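Long-range contact in proteolytically activated form of PPO4 Tyrosinase (Agaricus bisporus var. bisporus H97, PDB 4OUA), which oxidises monophenols and o-diphenols to reactive o-quinones at a pair of copper ions, the initial step of melanin synthesis: residues Ile165-Ile173 and Asp184-Asn192. Residues are numbered along the deposited sequence; the frame is centred on the assembly and turned at random.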
loop_
_atom_site.group_PDB
_atom_site.type_symbol
_atom_site.label_atom_id
_atom_site.label_comp_id
_atom_site.label_asym_id
_atom_site.label_seq_id
_atom_site.Cartn_x
_atom_site.Cartn_y
_atom_site.Cartn_z
ATOM N N ILE A 165 3.453 3.783 -13.375
ATOM C CA ILE A 165 3.640 2.808 -12.306
ATOM C C ILE A 165 5.116 2.600 -11.974
ATOM O O ILE A 165 5.462 2.260 -10.842
ATOM C CB ILE A 165 3.006 1.450 -12.673
ATOM C CG1 ILE A 165 1.507 1.617 -12.928
ATOM C CG2 ILE A 165 3.245 0.429 -11.577
ATOM C CD1 ILE A 165 0.792 0.322 -13.242
ATOM N N LEU A 166 5.983 2.810 -12.959
ATOM C CA LEU A 166 7.415 2.603 -12.769
ATOM C C LEU A 166 8.019 3.566 -11.750
ATOM O O LEU A 166 8.771 3.156 -10.866
ATOM C CB LEU A 166 8.157 2.737 -14.102
ATOM C CG LEU A 166 7.898 1.651 -15.148
ATOM C CD1 LEU A 166 8.854 1.802 -16.317
ATOM C CD2 LEU A 166 8.018 0.267 -14.535
ATOM N N ARG A 167 7.687 4.846 -11.868
ATOM C CA ARG A 167 8.319 5.863 -11.039
ATOM C C ARG A 167 7.473 7.126 -10.933
ATOM O O ARG A 167 6.655 7.408 -11.808
ATOM C CB ARG A 167 9.695 6.214 -11.607
ATOM C CG ARG A 167 9.628 6.835 -12.998
ATOM C CD ARG A 167 10.999 6.963 -13.632
ATOM N NE ARG A 167 11.627 5.664 -13.856
ATOM C CZ ARG A 167 11.454 4.924 -14.946
ATOM N NH1 ARG A 167 10.659 5.347 -15.921
ATOM N NH2 ARG A 167 12.073 3.756 -15.062
ATOM N N TYR A 168 7.675 7.880 -9.858
ATOM C CA TYR A 168 7.068 9.200 -9.730
ATOM C C TYR A 168 8.101 10.285 -10.009
ATOM O O TYR A 168 9.245 10.193 -9.562
ATOM C CB TYR A 168 6.466 9.401 -8.339
ATOM C CG TYR A 168 6.058 10.831 -8.065
ATOM C CD1 TYR A 168 4.977 11.403 -8.723
ATOM C CD2 TYR A 168 6.757 11.612 -7.155
ATOM C CE1 TYR A 168 4.601 12.712 -8.481
ATOM C CE2 TYR A 168 6.389 12.922 -6.906
ATOM C CZ TYR A 168 5.309 13.466 -7.571
ATOM O OH TYR A 168 4.938 14.769 -7.327
ATOM N N SER A 169 7.695 11.308 -10.753
ATOM C CA SER A 169 8.578 12.427 -11.048
ATOM C C SER A 169 8.259 13.606 -10.139
ATOM O O SER A 169 7.168 14.169 -10.204
ATOM C CB SER A 169 8.457 12.844 -12.516
ATOM O OG SER A 169 8.792 11.774 -13.385
ATOM N N PHE A 170 9.210 13.970 -9.283
ATOM C CA PHE A 170 9.027 15.103 -8.385
ATOM C C PHE A 170 8.973 16.413 -9.166
ATOM O O PHE A 170 9.730 16.614 -10.116
ATOM C CB PHE A 170 10.147 15.156 -7.344
ATOM C CG PHE A 170 10.106 14.031 -6.348
ATOM C CD1 PHE A 170 10.780 12.846 -6.589
ATOM C CD2 PHE A 170 9.396 14.163 -5.165
ATOM C CE1 PHE A 170 10.744 11.811 -5.673
ATOM C CE2 PHE A 170 9.355 13.132 -4.245
ATOM C CZ PHE A 170 10.030 11.955 -4.498
ATOM N N HIS A 171 8.070 17.299 -8.758
ATOM C CA HIS A 171 7.928 18.602 -9.394
ATOM C C HIS A 171 7.407 19.637 -8.401
ATOM O O HIS A 171 6.203 19.875 -8.311
ATOM C CB HIS A 171 7.000 18.511 -10.609
ATOM C CG HIS A 171 5.713 17.793 -10.339
ATOM N ND1 HIS A 171 4.620 18.411 -9.773
ATOM C CD2 HIS A 171 5.348 16.506 -10.554
ATOM C CE1 HIS A 171 3.636 17.538 -9.653
ATOM N NE2 HIS A 171 4.052 16.374 -10.119
ATOM N N PRO A 172 8.325 20.260 -7.650
ATOM C CA PRO A 172 9.758 19.977 -7.736
ATOM C C PRO A 172 10.209 18.977 -6.678
ATOM O O PRO A 172 9.372 18.401 -5.980
ATOM C CB PRO A 172 10.382 21.345 -7.483
ATOM C CG PRO A 172 9.445 21.965 -6.484
ATOM C CD PRO A 172 8.056 21.424 -6.785
ATOM N N ILE A 173 11.517 18.771 -6.567
ATOM C CA ILE A 173 12.062 18.019 -5.447
ATOM C C ILE A 173 11.879 18.860 -4.192
ATOM O O ILE A 173 12.516 19.901 -4.041
ATOM C CB ILE A 173 13.549 17.677 -5.644
ATOM C CG1 ILE A 173 13.735 16.783 -6.870
ATOM C CG2 ILE A 173 14.107 16.999 -4.401
ATOM C CD1 ILE A 173 15.175 16.415 -7.142
ATOM N N ASP A 184 18.089 14.257 -2.855
ATOM C CA ASP A 184 17.875 15.667 -3.170
ATOM C C ASP A 184 18.127 15.964 -4.646
ATOM O O ASP A 184 17.547 16.892 -5.207
ATOM C CB ASP A 184 18.763 16.559 -2.297
ATOM C CG ASP A 184 20.231 16.165 -2.352
ATOM O OD1 ASP A 184 20.633 15.436 -3.285
ATOM O OD2 ASP A 184 20.991 16.594 -1.458
ATOM N N THR A 185 18.994 15.177 -5.272
ATOM C CA THR A 185 19.313 15.371 -6.686
ATOM C C THR A 185 18.573 14.379 -7.582
ATOM O O THR A 185 18.511 14.563 -8.798
ATOM C CB THR A 185 20.829 15.244 -6.951
ATOM O OG1 THR A 185 21.266 13.916 -6.639
ATOM C CG2 THR A 185 21.606 16.243 -6.105
ATOM N N TRP A 186 18.018 13.330 -6.983
ATOM C CA TRP A 186 17.253 12.339 -7.736
ATOM C C TRP A 186 15.940 12.930 -8.235
ATOM O O TRP A 186 15.016 13.167 -7.458
ATOM C CB TRP A 186 16.984 11.097 -6.884
ATOM C CG TRP A 186 17.918 9.959 -7.181
ATOM C CD1 TRP A 186 18.567 9.717 -8.358
ATOM C CD2 TRP A 186 18.315 8.915 -6.283
ATOM N NE1 TRP A 186 19.338 8.585 -8.250
ATOM C CE2 TRP A 186 19.203 8.073 -6.985
ATOM C CE3 TRP A 186 18.006 8.607 -4.954
ATOM C CZ2 TRP A 186 19.782 6.947 -6.406
ATOM C CZ3 TRP A 186 18.583 7.488 -4.381
ATOM C CH2 TRP A 186 19.460 6.672 -5.106
ATOM N N LYS A 187 15.868 13.162 -9.541
ATOM C CA LYS A 187 14.711 13.807 -10.148
ATOM C C LYS A 187 13.458 12.942 -10.031
ATOM O O LYS A 187 12.368 13.448 -9.765
ATOM C CB LYS A 187 15.002 14.137 -11.614
ATOM C CG LYS A 187 16.311 14.895 -11.819
ATOM C CD LYS A 187 16.493 15.335 -13.263
ATOM C CE LYS A 187 15.481 16.403 -13.652
ATOM N NZ LYS A 187 15.688 17.672 -12.900
ATOM N N THR A 188 13.615 11.637 -10.228
ATOM C CA THR A 188 12.498 10.714 -10.071
ATOM C C THR A 188 12.839 9.648 -9.040
ATOM O O THR A 188 13.996 9.498 -8.651
ATOM C CB THR A 188 12.124 10.027 -11.403
ATOM O OG1 THR A 188 13.028 8.946 -11.664
ATOM C CG2 THR A 188 12.174 11.021 -12.556
ATOM N N THR A 189 11.825 8.915 -8.593
ATOM C CA THR A 189 12.047 7.773 -7.713
ATOM C C THR A 189 12.839 6.682 -8.435
ATOM O O THR A 189 12.700 6.496 -9.643
ATOM C CB THR A 189 10.718 7.200 -7.194
ATOM O OG1 THR A 189 9.889 6.819 -8.298
ATOM C CG2 THR A 189 9.985 8.244 -6.358
ATOM N N VAL A 190 13.679 5.967 -7.694
ATOM C CA VAL A 190 14.562 4.978 -8.304
ATOM C C VAL A 190 14.516 3.623 -7.605
ATOM O O VAL A 190 14.489 3.545 -6.377
ATOM C CB VAL A 190 16.015 5.478 -8.325
ATOM C CG1 VAL A 190 16.961 4.335 -8.639
ATOM C CG2 VAL A 190 16.167 6.597 -9.343
ATOM N N ARG A 191 14.514 2.559 -8.403
ATOM C CA ARG A 191 14.490 1.196 -7.884
ATOM C C ARG A 191 15.817 0.478 -8.116
ATOM O O ARG A 191 16.308 0.418 -9.244
ATOM C CB ARG A 191 13.355 0.398 -8.528
ATOM C CG ARG A 191 11.966 0.922 -8.216
ATOM C CD ARG A 191 10.907 0.178 -9.013
ATOM N NE ARG A 191 9.589 0.786 -8.862
ATOM C CZ ARG A 191 8.520 0.445 -9.575
ATOM N NH1 ARG A 191 8.608 -0.502 -10.499
ATOM N NH2 ARG A 191 7.362 1.057 -9.367
ATOM N N ASN A 192 16.387 -0.068 -7.045
ATOM C CA ASN A 192 17.603 -0.871 -7.139
ATOM C C ASN A 192 18.746 -0.131 -7.836
ATOM O O ASN A 192 19.258 -0.596 -8.854
ATOM C CB ASN A 192 17.303 -2.181 -7.876
ATOM C CG ASN A 192 18.353 -3.249 -7.629
ATOM O OD1 ASN A 192 18.902 -3.358 -6.532
ATOM N ND2 ASN A 192 18.637 -4.047 -8.654
#
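The guanidinium group of Arg-191 lies beneath the backbone of Leu-166, whose carbonyl carbon sits over one face of it, offset toward the rim, with the carbonyl oxygen over that same face. At the edge of the group, NH2 gives a weak, strongly bent hydrogen bond to Ile-165 O (2.7 Å, 119° at the hydrogen). An extended chain from CG to NE carries the charge this far, and its main partner is Asp-275, which forms a salt bridge with NH2, while NH1 bonds Ile-143 O in helix 141-144. A leucine here would probably leave Asp-275 without its countercharge and Ile-165 O without this donor.

Thr-189 links segments 184-192 and 165-173 through both its backbone and its side chain. Its N donates to Tyr-168 O in the carbonyl plane (3.0 Å), and its OG1 accepts from Tyr-168 N (2.9 Å, 156°). With chi1 at 58°, OG1 lies between Thr-189's own backbone N and carbonyl carbon and is turned to the Tyr-168 N-H. The methyl CG2 meets Phe-170 CE1 at 3.7 Å, the two side chains crossing at about a right angle. Phe-170 N donates to Lys-187 O (3.2 Å), which also lies at the edge of the phenyl ring, and Tyr-168 CE2 lies over the rim of one ring face.

Arg-167 CD packs on Thr-188 OG1 (3.5 Å), and the Arg-167 guanidinium reaches Glu-199 in a salt bridge. Ile-173 CD1 rests among the carbonyl oxygens of Asp-184 and Trp-186. Ser-169 and Thr-188 form a single beta bridge, which pairs two irregular arms of the long loop joining strand 158-162 to helix 201-224 in the central domain of tyrosinase. The Arg-191 side chain is about 10 Å from that of His-254, a ligand of the dicopper site.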